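Local coordinates for protein cytochrome P450 (Novosphingobium aromaticivorans, PDB 3OFT) that belongs to the cytochrome P450 family of haem proteins, as CYP101C1, and holds an iron protoporphyrin IX within a mainly helical fold, at residues Ala96-Val101 with Pro213-Trp219. Sequence-based numbering, arbitrary orientation.
Sequences AFRTPV and PVGGRPW. With HEM (protoporphyrin IX containing Fe), chain D.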
loop_
_atom_site.group_PDB
_atom_site.type_symbol
_atom_site.label_atom_id
_atom_site.label_comp_id
_atom_site.label_asym_id
_atom_site.label_seq_id
_atom_site.Cartn_x
_atom_site.Cartn_y
_atom_site.Cartn_z
ATOM N N ALA A 96 -8.107 0.534 -20.604
ATOM C CA ALA A 96 -7.200 1.064 -21.652
ATOM C C ALA A 96 -5.903 1.619 -21.052
ATOM O O ALA A 96 -4.854 1.476 -21.618
ATOM C CB ALA A 96 -7.877 2.100 -22.490
ATOM N N PHE A 97 -5.984 2.235 -19.885
ATOM C CA PHE A 97 -4.791 2.792 -19.240
ATOM C C PHE A 97 -4.068 1.776 -18.389
ATOM O O PHE A 97 -2.842 1.813 -18.315
ATOM C CB PHE A 97 -5.180 3.999 -18.373
ATOM C CG PHE A 97 -5.453 5.232 -19.174
ATOM C CD1 PHE A 97 -4.410 6.047 -19.601
ATOM C CD2 PHE A 97 -6.741 5.551 -19.547
ATOM C CE1 PHE A 97 -4.676 7.195 -20.370
ATOM C CE2 PHE A 97 -7.015 6.696 -20.309
ATOM C CZ PHE A 97 -5.993 7.523 -20.700
ATOM N N ARG A 98 -4.807 0.878 -17.737
ATOM C CA ARG A 98 -4.173 -0.176 -16.932
ATOM C C ARG A 98 -3.274 -1.068 -17.813
ATOM O O ARG A 98 -2.187 -1.463 -17.400
ATOM C CB ARG A 98 -5.209 -1.049 -16.242
ATOM C CG ARG A 98 -4.604 -2.086 -15.275
ATOM C CD ARG A 98 -5.694 -2.912 -14.606
ATOM N NE ARG A 98 -5.147 -4.121 -14.013
ATOM C CZ ARG A 98 -4.776 -4.275 -12.742
ATOM N NH1 ARG A 98 -4.318 -5.477 -12.357
ATOM N NH2 ARG A 98 -4.886 -3.291 -11.838
ATOM N N THR A 99 -3.742 -1.373 -19.021
ATOM C CA THR A 99 -2.999 -2.272 -19.896
ATOM C C THR A 99 -1.517 -1.931 -20.067
ATOM O O THR A 99 -0.683 -2.789 -19.727
ATOM C CB THR A 99 -3.768 -2.556 -21.207
ATOM O OG1 THR A 99 -4.949 -3.304 -20.876
ATOM C CG2 THR A 99 -2.899 -3.358 -22.210
ATOM N N PRO A 100 -1.168 -0.706 -20.545
ATOM C CA PRO A 100 0.269 -0.414 -20.649
ATOM C C PRO A 100 0.972 -0.330 -19.289
ATOM O O PRO A 100 2.146 -0.644 -19.204
ATOM C CB PRO A 100 0.324 0.940 -21.366
ATOM C CG PRO A 100 -1.024 1.563 -21.152
ATOM C CD PRO A 100 -1.976 0.383 -21.137
ATOM N N VAL A 101 0.281 0.110 -18.233
ATOM C CA VAL A 101 0.946 0.180 -16.916
ATOM C C VAL A 101 1.339 -1.231 -16.428
ATOM O O VAL A 101 2.455 -1.429 -15.956
ATOM C CB VAL A 101 0.027 0.863 -15.873
ATOM C CG1 VAL A 101 0.596 0.709 -14.462
ATOM C CG2 VAL A 101 -0.157 2.350 -16.251
ATOM N N PRO A 213 1.039 2.677 -26.592
ATOM C CA PRO A 213 -0.174 3.429 -26.856
ATOM C C PRO A 213 -1.239 3.211 -25.773
ATOM O O PRO A 213 -1.211 2.216 -25.043
ATOM C CB PRO A 213 -0.661 2.851 -28.185
ATOM C CG PRO A 213 -0.172 1.442 -28.193
ATOM C CD PRO A 213 1.133 1.456 -27.415
ATOM N N VAL A 214 -2.167 4.150 -25.671
ATOM C CA VAL A 214 -3.367 3.925 -24.877
ATOM C C VAL A 214 -4.529 3.956 -25.856
ATOM O O VAL A 214 -4.728 4.956 -26.532
ATOM C CB VAL A 214 -3.541 4.995 -23.799
ATOM C CG1 VAL A 214 -4.945 4.900 -23.145
ATOM C CG2 VAL A 214 -2.494 4.806 -22.746
ATOM N N GLY A 215 -5.277 2.855 -25.930
ATOM C CA GLY A 215 -6.409 2.726 -26.856
ATOM C C GLY A 215 -6.024 3.126 -28.268
ATOM O O GLY A 215 -6.769 3.844 -28.938
ATOM N N GLY A 216 -4.843 2.709 -28.708
ATOM C CA GLY A 216 -4.399 2.981 -30.096
ATOM C C GLY A 216 -3.990 4.407 -30.446
ATOM O O GLY A 216 -3.903 4.775 -31.634
ATOM N N ARG A 217 -3.710 5.224 -29.431
ATOM C CA ARG A 217 -3.197 6.582 -29.668
ATOM C C ARG A 217 -2.126 6.906 -28.583
ATOM O O ARG A 217 -2.009 6.165 -27.604
ATOM C CB ARG A 217 -4.362 7.595 -29.751
ATOM C CG ARG A 217 -5.418 7.528 -28.632
ATOM C CD ARG A 217 -5.075 8.494 -27.573
ATOM N NE ARG A 217 -6.070 8.583 -26.515
ATOM C CZ ARG A 217 -5.781 8.959 -25.272
ATOM N NH1 ARG A 217 -4.532 9.290 -24.958
ATOM N NH2 ARG A 217 -6.735 8.998 -24.344
ATOM N N PRO A 218 -1.313 7.965 -28.776
ATOM C CA PRO A 218 -0.238 8.200 -27.796
ATOM C C PRO A 218 -0.764 8.725 -26.452
ATOM O O PRO A 218 -1.799 9.374 -26.429
ATOM C CB PRO A 218 0.622 9.295 -28.466
ATOM C CG PRO A 218 0.260 9.214 -29.960
ATOM C CD PRO A 218 -1.187 8.822 -29.976
ATOM N N TRP A 219 -0.039 8.498 -25.357
ATOM C CA TRP A 219 -0.348 9.188 -24.082
ATOM C C TRP A 219 -0.350 10.699 -24.300
ATOM O O TRP A 219 0.552 11.220 -24.972
ATOM C CB TRP A 219 0.731 8.904 -23.033
ATOM C CG TRP A 219 0.714 7.506 -22.469
ATOM C CD1 TRP A 219 1.292 6.386 -23.033
ATOM C CD2 TRP A 219 0.149 7.078 -21.221
ATOM N NE1 TRP A 219 1.119 5.301 -22.211
ATOM C CE2 TRP A 219 0.416 5.685 -21.095
ATOM C CE3 TRP A 219 -0.569 7.724 -20.202
ATOM C CZ2 TRP A 219 -0.030 4.918 -19.992
ATOM C CZ3 TRP A 219 -0.990 6.963 -19.087
ATOM C CH2 TRP A 219 -0.741 5.577 -19.011
HETATM C CHA HEM D . -3.552 -0.545 -6.595
HETATM C CHB HEM D . -1.888 -2.159 -2.313
HETATM C CHC HEM D . 2.639 -1.586 -3.889
HETATM C CHD HEM D . 1.003 0.945 -7.633
HETATM C C1A HEM D . -3.471 -1.097 -5.329
HETATM C C2A HEM D . -4.605 -1.566 -4.568
HETATM C C3A HEM D . -4.181 -2.016 -3.392
HETATM C C4A HEM D . -2.731 -1.814 -3.341
HETATM C CMA HEM D . -5.104 -2.563 -2.274
HETATM C CAA HEM D . -6.079 -1.594 -5.065
HETATM C CBA HEM D . -6.666 -0.217 -4.851
HETATM C CGA HEM D . -8.145 -0.160 -5.203
HETATM O O1A HEM D . -8.715 0.976 -5.192
HETATM O O2A HEM D . -8.811 -1.201 -5.501
HETATM C C1B HEM D . -0.500 -2.164 -2.355
HETATM C C2B HEM D . 0.377 -2.684 -1.338
HETATM C C3B HEM D . 1.633 -2.518 -1.798
HETATM C C4B HEM D . 1.561 -1.893 -3.104
HETATM C CMB HEM D . -0.106 -3.303 -0.013
HETATM C CAB HEM D . 2.995 -2.835 -1.173
HETATM C CBB HEM D . 3.141 -3.335 0.068
HETATM C C1C HEM D . 2.654 -0.857 -5.041
HETATM C C2C HEM D . 3.818 -0.511 -5.847
HETATM C C3C HEM D . 3.333 0.231 -6.882
HETATM C C4C HEM D . 1.891 0.273 -6.802
HETATM C CMC HEM D . 5.292 -0.894 -5.502
HETATM C CAC HEM D . 4.059 0.869 -8.092
HETATM C CBC HEM D . 5.309 1.314 -8.025
HETATM C C1D HEM D . -0.337 0.754 -7.720
HETATM C C2D HEM D . -1.172 1.312 -8.774
HETATM C C3D HEM D . -2.569 0.807 -8.465
HETATM C C4D HEM D . -2.483 0.041 -7.253
HETATM C CMD HEM D . -0.711 2.183 -9.997
HETATM C CAD HEM D . -3.822 1.125 -9.332
HETATM C CBD HEM D . -4.100 -0.147 -10.152
HETATM C CGD HEM D . -5.439 0.097 -10.856
HETATM O O1D HEM D . -6.216 0.998 -10.479
HETATM O O2D HEM D . -5.786 -0.644 -11.782
HETATM N NA HEM D . -2.327 -1.284 -4.552
HETATM N NB HEM D . 0.267 -1.743 -3.422
HETATM N NC HEM D . 1.509 -0.405 -5.678
HETATM N ND HEM D . -1.141 0.039 -6.839
HETATM FE FE HEM D . -0.420 -0.914 -5.159
HETATM O O HOH W 1 -4.670 0.604 -24.142
HETATM O O HOH W 2 -0.517 1.237 -4.121
#
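Val214 stands over one face of the Phe97 ring, its CG1 3.6 Å from the Phe97 ring centroid and almost on the ring normal, a CH-pi contact. With that methyl anti to the backbone N (chi1 169°), Val214 CG2 lies over one Trp219 face, offset toward its rim, and 3.9 Å from Pro100 CG. Phe97 in turn presents its edge to the Trp219 face as an offset edge-to-face pair, planes at 65°, with Phe97 CD1 3.6 Å from Trp219 CZ3. Pro100 CG approaches the indole obliquely, 3.7 Å from Trp219 CZ2, while Val101 CG2 lies at the indole edge. No direct hydrogen bond crosses; a water bridges the two backbones, donating to Ala96 O (2.7 Å) and accepting from Gly215 N (2.9 Å) in the type I' turn Val214-Arg217. Arg217 NH2 comes within 4.0 Å of Phe97 CZ, but its guanidinium is held by Pro218 O and by a salt bridge to Glu223. From helix 91-104, which also carries Phe97 and Pro100, Arg98 NH2 donates to haem propionate O2D at 2.8 Å. Apolar packing plus one water thus joins the loop between helices 205-210 and 221-252 to a helix that binds the haem through Arg98.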